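Local coordinates for protein N-acetylmuramoyl-L-alanine amidase (Mycobacteroides abscessus, PDB 7AGL) that probably cleaves the amide bond between N-acetylmuramic acid and L-alanine in peptidoglycan, as a zinc-dependent amidase, at residues Ser37-Gly42 and Asp88-Ile93; Arg63-Gln68 and Lys202-Val207. All blocks are in the same frame, centred on the assembly; numbering follows the deposited sequence.

Overall arrangement
Both contacts lie within the amidase domain, with centres about 23 Å apart and on opposite sides of the centre of the chain, and they share no helix or strand. Contact 1 is buried and joins the loop after strand 35-37 to helix 87-96, on the side of the fold where the zinc sits. Contact 2 is partly buried and packs the C-terminal end of helix 51-68 against helix 197-215. Each rests on a glutamine amide without a direct polar bond between its segments, yet the chemistry differs: in contact 1 the amide meets a guanidinium and both donate to one backbone carbonyl, whereas in contact 2 it meets alkyl groups and helix backbone.

Contact 1: residues Ser37-Gly42 and Asp88-Ile93; sequences SCQTSG and DKRAEI
Q39 NE2 sits over one face of the R90 guanidinium. It stands 3.1 Å above that plane, displaced from the middle toward the NE side, and Q39 NE2 comes within 3.4 Å of R90 CZ. The two side chains cross at roughly a right angle, with amide and guanidinium planes 62° apart, so the amide meets the guanidinium with its nitrogen instead of lying flat on it. Q39 NE2 and R90 NE, 3.3 Å apart, are both donors and make no bond to each other. Two donors can sit this close probably because both point to a common acceptor, the carbonyl oxygen of P85, which takes a hydrogen bond from R90 NE and a weak one from Q39 NE2.

Further out, each partner is fixed from its own side. A bend at chi2 (-60°) folds the Q39 chain back, and Q39 OE1 accepts a hydrogen bond from T40 N at 3.1 Å, 16° out of the carbonyl plane. R90 reaches in from helix 87-96 on a chain extended from CG to NE; its NH1 forms a salt bridge with D13 and bonds P14 O, while NH2 bonds the carbonyl of the zinc ligand H16. A disulfide between C38 and C86 ties the loop covalently to the chain just ahead of the helix.

T40 O also accepts a hydrogen bond from H16 ND1, so loop and arginine both touch this metal ligand, consistent with a second-shell role. The chemistry implies a buried cation whose charge is probably balanced by D13 and spread over backbone carbonyls, with the Q39 amide packing on its face as a neutral neighbour.

Contact 2: residues Arg63-Gln68 and Lys202-Val207; sequences RQQLTQ and KYAQAV
With CG beside the backbone N (chi1 -62°) and the chain extended beyond it, Q65 reaches across from helix 51-68, its CB pointing toward helix 197-215. Q205 has nearly the same first torsion (chi1 -68°). The two glutamines cross at about a right angle, with their amide planes 74° apart. The amide of Q65 reaches the backbone and aliphatic root of Q205, not the far amide.

Both polar atoms of the Q65 amide touch carbon. Q65 OE1 lies 3.3 Å from Q205 CA and 3.6 Å from Q205 CG. On the other branch, Q65 NE2 rests 3.5 Å from the methyl CB of A204. Q65 was modelled in two conformers, and this describes one of them. The amide of Q205 turns to its own helix, where NE2 bonds S201 OG one turn earlier.

The backbones approach most closely at Q65 CA and Q205 CA, 7.7 Å apart, and the small methyl of A204 fits this close approach. The same methyl also packs on L61 and I62, and V207 on I62, which carries the interface inward as a hydrophobic helix-helix seam. Helix 51-68 also sets L66 and T67 against T73 of the edge strand 72-75.

This is plain packing of two helices, with the long Q65 chain bridging the partly buried margin of a nonpolar seam. The Q65 amide meets a methyl, a methylene and an alpha carbon by van der Waals contact, with no direct polar bond between the segments, so shape and not bonding directs this part of the interface.

Contact 1: residues Ser37-Gly42 and Asp88-Ile93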
# COMPACT_ATOMS: atom_id res chain seq x y z
N SER A 37 -1.17 16.45 6.42
CA SER A 37 -2.12 16.03 7.45
C SER A 37 -1.74 14.66 8.02
O SER A 37 -1.34 13.75 7.29
CB SER A 37 -3.54 15.96 6.87
OG SER A 37 -4.00 17.25 6.53
N CYS A 38 -1.94 14.52 9.35
CA CYS A 38 -1.72 13.24 10.04
C CYS A 38 -2.37 12.06 9.32
O CYS A 38 -1.77 11.00 9.16
CB CYS A 38 -2.24 13.34 11.48
SG CYS A 38 -2.78 11.75 12.23
N GLN A 39 -3.63 12.23 8.91
CA GLN A 39 -4.32 11.18 8.17
C GLN A 39 -5.34 11.83 7.25
O GLN A 39 -5.63 13.03 7.34
CB GLN A 39 -5.01 10.15 9.09
CG GLN A 39 -4.28 8.85 9.36
CD GLN A 39 -3.99 8.03 8.11
OE1 GLN A 39 -4.52 8.28 7.03
NE2 GLN A 39 -3.11 7.06 8.26
N THR A 40 -5.84 11.02 6.32
CA THR A 40 -7.00 11.36 5.52
C THR A 40 -7.97 10.19 5.59
O THR A 40 -7.58 9.05 5.88
CB THR A 40 -6.64 11.64 4.04
OG1 THR A 40 -5.99 10.49 3.50
CG2 THR A 40 -5.73 12.86 3.90
N SER A 41 -9.24 10.47 5.34
CA SER A 41 -10.24 9.42 5.55
C SER A 41 -10.10 8.30 4.52
O SER A 41 -10.40 7.14 4.83
CB SER A 41 -11.64 9.99 5.49
OG SER A 41 -11.87 10.50 4.19
N GLY A 42 -9.65 8.63 3.32
CA GLY A 42 -9.65 7.66 2.24
C GLY A 42 -10.97 7.66 1.50
O GLY A 42 -11.94 8.33 1.89
N ASP A 88 3.08 9.57 9.67
CA ASP A 88 4.49 9.56 10.07
C ASP A 88 4.75 8.46 11.10
O ASP A 88 5.75 7.74 11.01
CB ASP A 88 4.96 10.94 10.58
CG ASP A 88 4.20 11.46 11.81
OD1 ASP A 88 3.01 11.12 12.01
OD2 ASP A 88 4.82 12.27 12.58
N LYS A 89 3.83 8.29 12.05
CA LYS A 89 3.94 7.20 13.02
C LYS A 89 3.94 5.83 12.34
O LYS A 89 4.65 4.91 12.78
CB LYS A 89 2.79 7.30 14.02
CG LYS A 89 2.85 6.29 15.12
CD LYS A 89 4.10 6.53 15.92
CE LYS A 89 4.16 5.62 17.10
NZ LYS A 89 5.38 5.88 17.92
N ARG A 90 3.14 5.65 11.29
CA ARG A 90 3.15 4.37 10.60
C ARG A 90 4.52 4.06 10.01
O ARG A 90 4.99 2.92 10.06
CB ARG A 90 2.09 4.36 9.50
CG ARG A 90 0.68 4.28 10.07
CD ARG A 90 -0.35 4.24 8.94
NE ARG A 90 -1.69 4.38 9.50
CZ ARG A 90 -2.78 3.73 9.08
NH1 ARG A 90 -2.74 2.89 8.05
NH2 ARG A 90 -3.94 3.95 9.71
N ALA A 91 5.17 5.06 9.41
CA ALA A 91 6.52 4.84 8.90
C ALA A 91 7.48 4.52 10.03
O ALA A 91 8.37 3.68 9.88
CB ALA A 91 7.00 6.05 8.10
N GLU A 92 7.32 5.19 11.18
CA GLU A 92 8.16 4.89 12.33
C GLU A 92 7.96 3.46 12.79
O GLU A 92 8.93 2.74 13.08
CB GLU A 92 7.88 5.87 13.48
CG GLU A 92 8.52 5.46 14.82
CD GLU A 92 8.13 6.33 16.03
OE1 GLU A 92 7.24 7.21 15.91
OE2 GLU A 92 8.72 6.14 17.11
N ILE A 93 6.70 3.02 12.87
CA ILE A 93 6.40 1.64 13.27
C ILE A 93 7.04 0.67 12.29
O ILE A 93 7.69 -0.30 12.68
CB ILE A 93 4.88 1.42 13.38
CG1 ILE A 93 4.28 2.18 14.58
CG2 ILE A 93 4.57 -0.07 13.46
CD1 ILE A 93 2.77 2.36 14.45

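Contact 2: residues Arg63-Gln68 and Lys202-Val207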
# COMPACT_ATOMS: atom_id res chain seq x y z
N ARG A 63 -1.15 -11.08 5.02
CA ARG A 63 -0.42 -11.51 6.22
C ARG A 63 -0.53 -13.02 6.40
O ARG A 63 0.47 -13.70 6.65
CB ARG A 63 -0.95 -10.81 7.48
CG ARG A 63 0.04 -10.98 8.66
CD ARG A 63 -0.53 -11.55 9.98
NE ARG A 63 -1.67 -12.46 9.87
CZ ARG A 63 -1.63 -13.78 10.07
NH1 ARG A 63 -0.50 -14.39 10.39
NH2 ARG A 63 -2.75 -14.50 9.96
N GLN A 64 -1.74 -13.55 6.26
CA GLN A 64 -1.95 -14.98 6.44
C GLN A 64 -1.11 -15.80 5.45
O GLN A 64 -0.51 -16.81 5.83
CB GLN A 64 -3.43 -15.30 6.28
CG GLN A 64 -3.84 -16.71 6.64
CD GLN A 64 -5.29 -17.00 6.28
OE1 GLN A 64 -5.93 -16.21 5.58
NE2 GLN A 64 -5.81 -18.13 6.75
N GLN A 65 -1.06 -15.37 4.19
CA GLN A 65 -0.28 -16.09 3.19
C GLN A 65 1.21 -16.01 3.49
O GLN A 65 1.92 -17.01 3.37
CB GLN A 65 -0.59 -15.54 1.79
CG GLN A 65 -2.05 -15.69 1.37
CD GLN A 65 -2.36 -14.98 0.06
OE1 GLN A 65 -1.51 -14.87 -0.82
NE2 GLN A 65 -3.59 -14.49 -0.07
N LEU A 66 1.69 -14.83 3.88
CA LEU A 66 3.11 -14.68 4.20
C LEU A 66 3.50 -15.53 5.40
O LEU A 66 4.55 -16.18 5.41
CB LEU A 66 3.47 -13.21 4.46
CG LEU A 66 3.45 -12.30 3.24
CD1 LEU A 66 3.61 -10.85 3.68
CD2 LEU A 66 4.56 -12.73 2.26
N THR A 67 2.65 -15.56 6.43
CA THR A 67 2.95 -16.40 7.60
C THR A 67 3.06 -17.86 7.20
O THR A 67 3.96 -18.58 7.67
CB THR A 67 1.87 -16.21 8.68
OG1 THR A 67 1.92 -14.87 9.19
CG2 THR A 67 2.09 -17.19 9.82
N GLN A 68 2.19 -18.32 6.31
CA GLN A 68 2.27 -19.71 5.85
C GLN A 68 3.58 -19.98 5.12
O GLN A 68 4.05 -21.13 5.09
CB GLN A 68 1.06 -20.04 4.97
CG GLN A 68 0.98 -21.49 4.56
CD GLN A 68 -0.29 -21.81 3.79
OE1 GLN A 68 -1.19 -20.97 3.67
NE2 GLN A 68 -0.38 -23.03 3.26
N LYS A 202 -7.53 -12.69 -4.63
CA LYS A 202 -6.68 -12.58 -5.82
C LYS A 202 -5.72 -11.40 -5.74
O LYS A 202 -4.55 -11.52 -6.12
CB LYS A 202 -7.55 -12.46 -7.08
CG LYS A 202 -8.12 -13.75 -7.58
CD LYS A 202 -8.72 -13.53 -8.95
CE LYS A 202 -8.05 -14.40 -10.01
NZ LYS A 202 -8.21 -15.84 -9.67
N TYR A 203 -6.20 -10.24 -5.28
CA TYR A 203 -5.29 -9.12 -5.03
C TYR A 203 -4.17 -9.52 -4.08
O TYR A 203 -2.99 -9.23 -4.32
CB TYR A 203 -6.05 -7.94 -4.42
CG TYR A 203 -6.86 -7.09 -5.37
CD1 TYR A 203 -6.34 -6.67 -6.59
CD2 TYR A 203 -8.15 -6.69 -5.02
CE1 TYR A 203 -7.09 -5.87 -7.45
CE2 TYR A 203 -8.89 -5.89 -5.86
CZ TYR A 203 -8.37 -5.48 -7.07
OH TYR A 203 -9.14 -4.69 -7.90
N ALA A 204 -4.53 -10.18 -2.98
CA ALA A 204 -3.53 -10.51 -1.97
C ALA A 204 -2.50 -11.49 -2.52
O ALA A 204 -1.30 -11.32 -2.28
CB ALA A 204 -4.21 -11.09 -0.72
N GLN A 205 -2.96 -12.53 -3.24
CA GLN A 205 -2.03 -13.51 -3.80
C GLN A 205 -1.03 -12.83 -4.73
O GLN A 205 0.16 -13.18 -4.74
CB GLN A 205 -2.80 -14.58 -4.57
CG GLN A 205 -3.62 -15.47 -3.69
CD GLN A 205 -4.40 -16.47 -4.51
OE1 GLN A 205 -3.82 -17.19 -5.34
NE2 GLN A 205 -5.71 -16.51 -4.31
N ALA A 206 -1.51 -11.86 -5.51
CA ALA A 206 -0.64 -11.18 -6.47
C ALA A 206 0.40 -10.34 -5.75
O ALA A 206 1.58 -10.35 -6.12
CB ALA A 206 -1.48 -10.32 -7.41
N VAL A 207 -0.01 -9.61 -4.71
CA VAL A 207 0.94 -8.86 -3.90
C VAL A 207 1.97 -9.79 -3.28
O VAL A 207 3.18 -9.50 -3.29
CB VAL A 207 0.19 -8.04 -2.83
CG1 VAL A 207 1.17 -7.42 -1.82
CG2 VAL A 207 -0.65 -6.96 -3.52